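Local coordinates for aromatic-L-amino-acid decarboxylase (Catharanthus roseus, PDB 6EEW), which catalyses the pyridoxal 5'-phosphate-dependent decarboxylation of L-tryptophan to tryptamine and of L-5-hydroxytryptophan to serotonin, at residues A[235-238]-A[239-243]. Sequence-based numbering, arbitrary orientation.
Sequences PQVL and RKMVE
Arg239 N donates to Pro235 O at 2.8 Å, one of the i to i+4 bonds in the first turns of the amphipathic helix 235-247, which packs against the seven-stranded mixed sheet of the fold type I pyridoxal-phosphate enzyme domain. The side chain of Arg239 bends at chi3 (-63°), and its NH1 meets Glu243 OE2 one turn on in a 3.2 Å salt bridge; OE2 sits at the guanidinium edge, in its plane, whereas NH1 stands above the plane of the carboxylate, 53° out of it. NH2 of the same guanidinium forms a second salt bridge with Glu279 of helix 270-280, so one arginine joins two acids and ties neighbouring helices together. Lys240 belongs to the exposed side; its N bonds to Gln236 O. Met241 N donates to Val237 O, while the Met241 side chain lies alongside that of Val237, its SD 4.0 Å from Val237 CG1, and both side chains touch Ile223 of the edge strand 220-223. Val242, its N bonded to Leu238 O, is buried with Leu238 against Tyr197 of the central sheet. With CG2 of Val242 anti to the carbonyl carbon, this methyl faces back along the helix and meets Leu238 CD1 at 3.8 Å.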
ATOM      1  N   PRO A 235     -15.719  28.140 -10.944  1.00 69.79           N
ATOM      2  CA  PRO A 235     -16.690  28.034  -9.846  1.00 69.41           C
ATOM      3  C   PRO A 235     -18.124  28.190 -10.321  1.00 73.10           C
ATOM      4  O   PRO A 235     -18.997  27.438  -9.878  1.00 76.85           O
ATOM      5  CB  PRO A 235     -16.269  29.164  -8.897  1.00 67.01           C
ATOM      6  CG  PRO A 235     -14.825  29.375  -9.187  1.00 67.37           C
ATOM      7  CD  PRO A 235     -14.673  29.134 -10.664  1.00 70.23           C
ATOM      8  N   GLN A 236     -18.381  29.142 -11.219  0.57 70.60           N
ATOM      9  CA  GLN A 236     -19.729  29.331 -11.749  0.57 70.56           C
ATOM     10  C   GLN A 236     -20.281  28.037 -12.337  0.57 70.62           C
ATOM     11  O   GLN A 236     -21.436  27.666 -12.090  0.57 71.77           O
ATOM     12  CB  GLN A 236     -19.718  30.445 -12.800  0.57 70.06           C
ATOM     13  CG  GLN A 236     -19.284  31.814 -12.268  0.57 71.57           C
ATOM     14  CD  GLN A 236     -17.835  32.181 -12.605  0.57 69.97           C
ATOM     15  OE1 GLN A 236     -16.898  31.417 -12.343  0.57 54.22           O
ATOM     16  NE2 GLN A 236     -17.652  33.367 -13.185  0.57 63.51           N
ATOM     17  N   VAL A 237     -19.461  27.340 -13.129  1.00 71.59           N
ATOM     18  CA  VAL A 237     -19.874  26.070 -13.727  1.00 70.17           C
ATOM     19  C   VAL A 237     -20.306  25.083 -12.647  1.00 65.33           C
ATOM     20  O   VAL A 237     -21.389  24.477 -12.713  1.00 70.48           O
ATOM     21  CB  VAL A 237     -18.729  25.496 -14.587  1.00 65.60           C
ATOM     22  CG1 VAL A 237     -19.060  24.078 -15.053  1.00 68.34           C
ATOM     23  CG2 VAL A 237     -18.467  26.392 -15.786  1.00 58.86           C
ATOM     24  N   LEU A 238     -19.464  24.914 -11.633  1.00 60.45           N
ATOM     25  CA  LEU A 238     -19.771  23.974 -10.565  1.00 59.40           C
ATOM     26  C   LEU A 238     -21.029  24.377  -9.809  1.00 62.05           C
ATOM     27  O   LEU A 238     -21.834  23.518  -9.436  1.00 67.27           O
ATOM     28  CB  LEU A 238     -18.584  23.879  -9.613  1.00 50.12           C
ATOM     29  CG  LEU A 238     -18.736  23.078  -8.324  1.00 51.50           C
ATOM     30  CD1 LEU A 238     -19.046  21.610  -8.610  1.00 51.74           C
ATOM     31  CD2 LEU A 238     -17.456  23.211  -7.476  1.00 47.90           C
ATOM     32  N   ARG A 239     -21.202  25.675  -9.542  1.00 57.39           N
ATOM     33  CA  ARG A 239     -22.387  26.104  -8.815  1.00 61.67           C
ATOM     34  C   ARG A 239     -23.634  25.788  -9.607  1.00 66.56           C
ATOM     35  O   ARG A 239     -24.636  25.317  -9.052  1.00 66.93           O
ATOM     36  CB  ARG A 239     -22.344  27.596  -8.526  1.00 64.97           C
ATOM     37  CG  ARG A 239     -23.702  28.111  -8.080  1.00 71.10           C
ATOM     38  CD  ARG A 239     -23.656  29.578  -7.772  1.00 67.53           C
ATOM     39  NE  ARG A 239     -22.764  29.845  -6.651  1.00 67.14           N
ATOM     40  CZ  ARG A 239     -23.116  29.721  -5.379  1.00 66.81           C
ATOM     41  NH1 ARG A 239     -24.354  29.337  -5.062  1.00 61.76           N
ATOM     42  NH2 ARG A 239     -22.230  29.992  -4.429  1.00 65.77           N
ATOM     43  N   LYS A 240     -23.594  26.050 -10.913  1.00 68.75           N
ATOM     44  CA  LYS A 240     -24.745  25.748 -11.750  1.00 66.72           C
ATOM     45  C   LYS A 240     -25.066  24.256 -11.689  1.00 70.57           C
ATOM     46  O   LYS A 240     -26.227  23.858 -11.499  1.00 69.60           O
ATOM     47  CB  LYS A 240     -24.469  26.201 -13.184  1.00 63.49           C
ATOM     48  CG  LYS A 240     -25.611  25.936 -14.136  1.00 72.28           C
ATOM     49  CD  LYS A 240     -26.857  26.638 -13.613  1.00 79.73           C
ATOM     50  CE  LYS A 240     -28.065  26.399 -14.494  1.00 87.75           C
ATOM     51  NZ  LYS A 240     -29.285  26.988 -13.879  1.00 94.58           N
ATOM     52  N   MET A 241     -24.033  23.414 -11.799  1.00 74.30           N
ATOM     53  CA  MET A 241     -24.245  21.968 -11.734  1.00 67.44           C
ATOM     54  C   MET A 241     -24.834  21.551 -10.390  1.00 64.47           C
ATOM     55  O   MET A 241     -25.788  20.765 -10.332  1.00 70.64           O
ATOM     56  CB  MET A 241     -22.933  21.228 -12.001  1.00 68.46           C
ATOM     57  CG  MET A 241     -22.363  21.434 -13.405  1.00 68.29           C
ATOM     58  SD  MET A 241     -20.701  20.753 -13.611  1.00 69.47           S
ATOM     59  CE  MET A 241     -21.007  19.006 -13.330  1.00 67.60           C
ATOM     60  N   VAL A 242     -24.267  22.055  -9.295  1.00 60.55           N
ATOM     61  CA  VAL A 242     -24.735  21.670  -7.967  1.00 59.79           C
ATOM     62  C   VAL A 242     -26.187  22.078  -7.772  1.00 64.57           C
ATOM     63  O   VAL A 242     -26.998  21.313  -7.237  1.00 65.74           O
ATOM     64  CB  VAL A 242     -23.830  22.279  -6.880  1.00 61.35           C
ATOM     65  CG1 VAL A 242     -24.428  22.047  -5.499  1.00 62.86           C
ATOM     66  CG2 VAL A 242     -22.416  21.697  -6.959  1.00 58.29           C
ATOM     67  N   GLU A 243     -26.549  23.279  -8.217  1.00 69.75           N
ATOM     68  CA  GLU A 243     -27.911  23.741  -7.977  1.00 69.99           C
ATOM     69  C   GLU A 243     -28.913  22.986  -8.844  1.00 70.85           C
ATOM     70  O   GLU A 243     -30.049  22.740  -8.412  1.00 66.38           O
ATOM     71  CB  GLU A 243     -27.985  25.253  -8.188  1.00 67.00           C
ATOM     72  CG  GLU A 243     -27.233  26.001  -7.085  1.00 69.14           C
ATOM     73  CD  GLU A 243     -27.201  27.510  -7.271  1.00 73.72           C
ATOM     74  OE1 GLU A 243     -27.289  27.975  -8.431  1.00 76.21           O
ATOM     75  OE2 GLU A 243     -27.062  28.231  -6.254  1.00 69.01           O
TER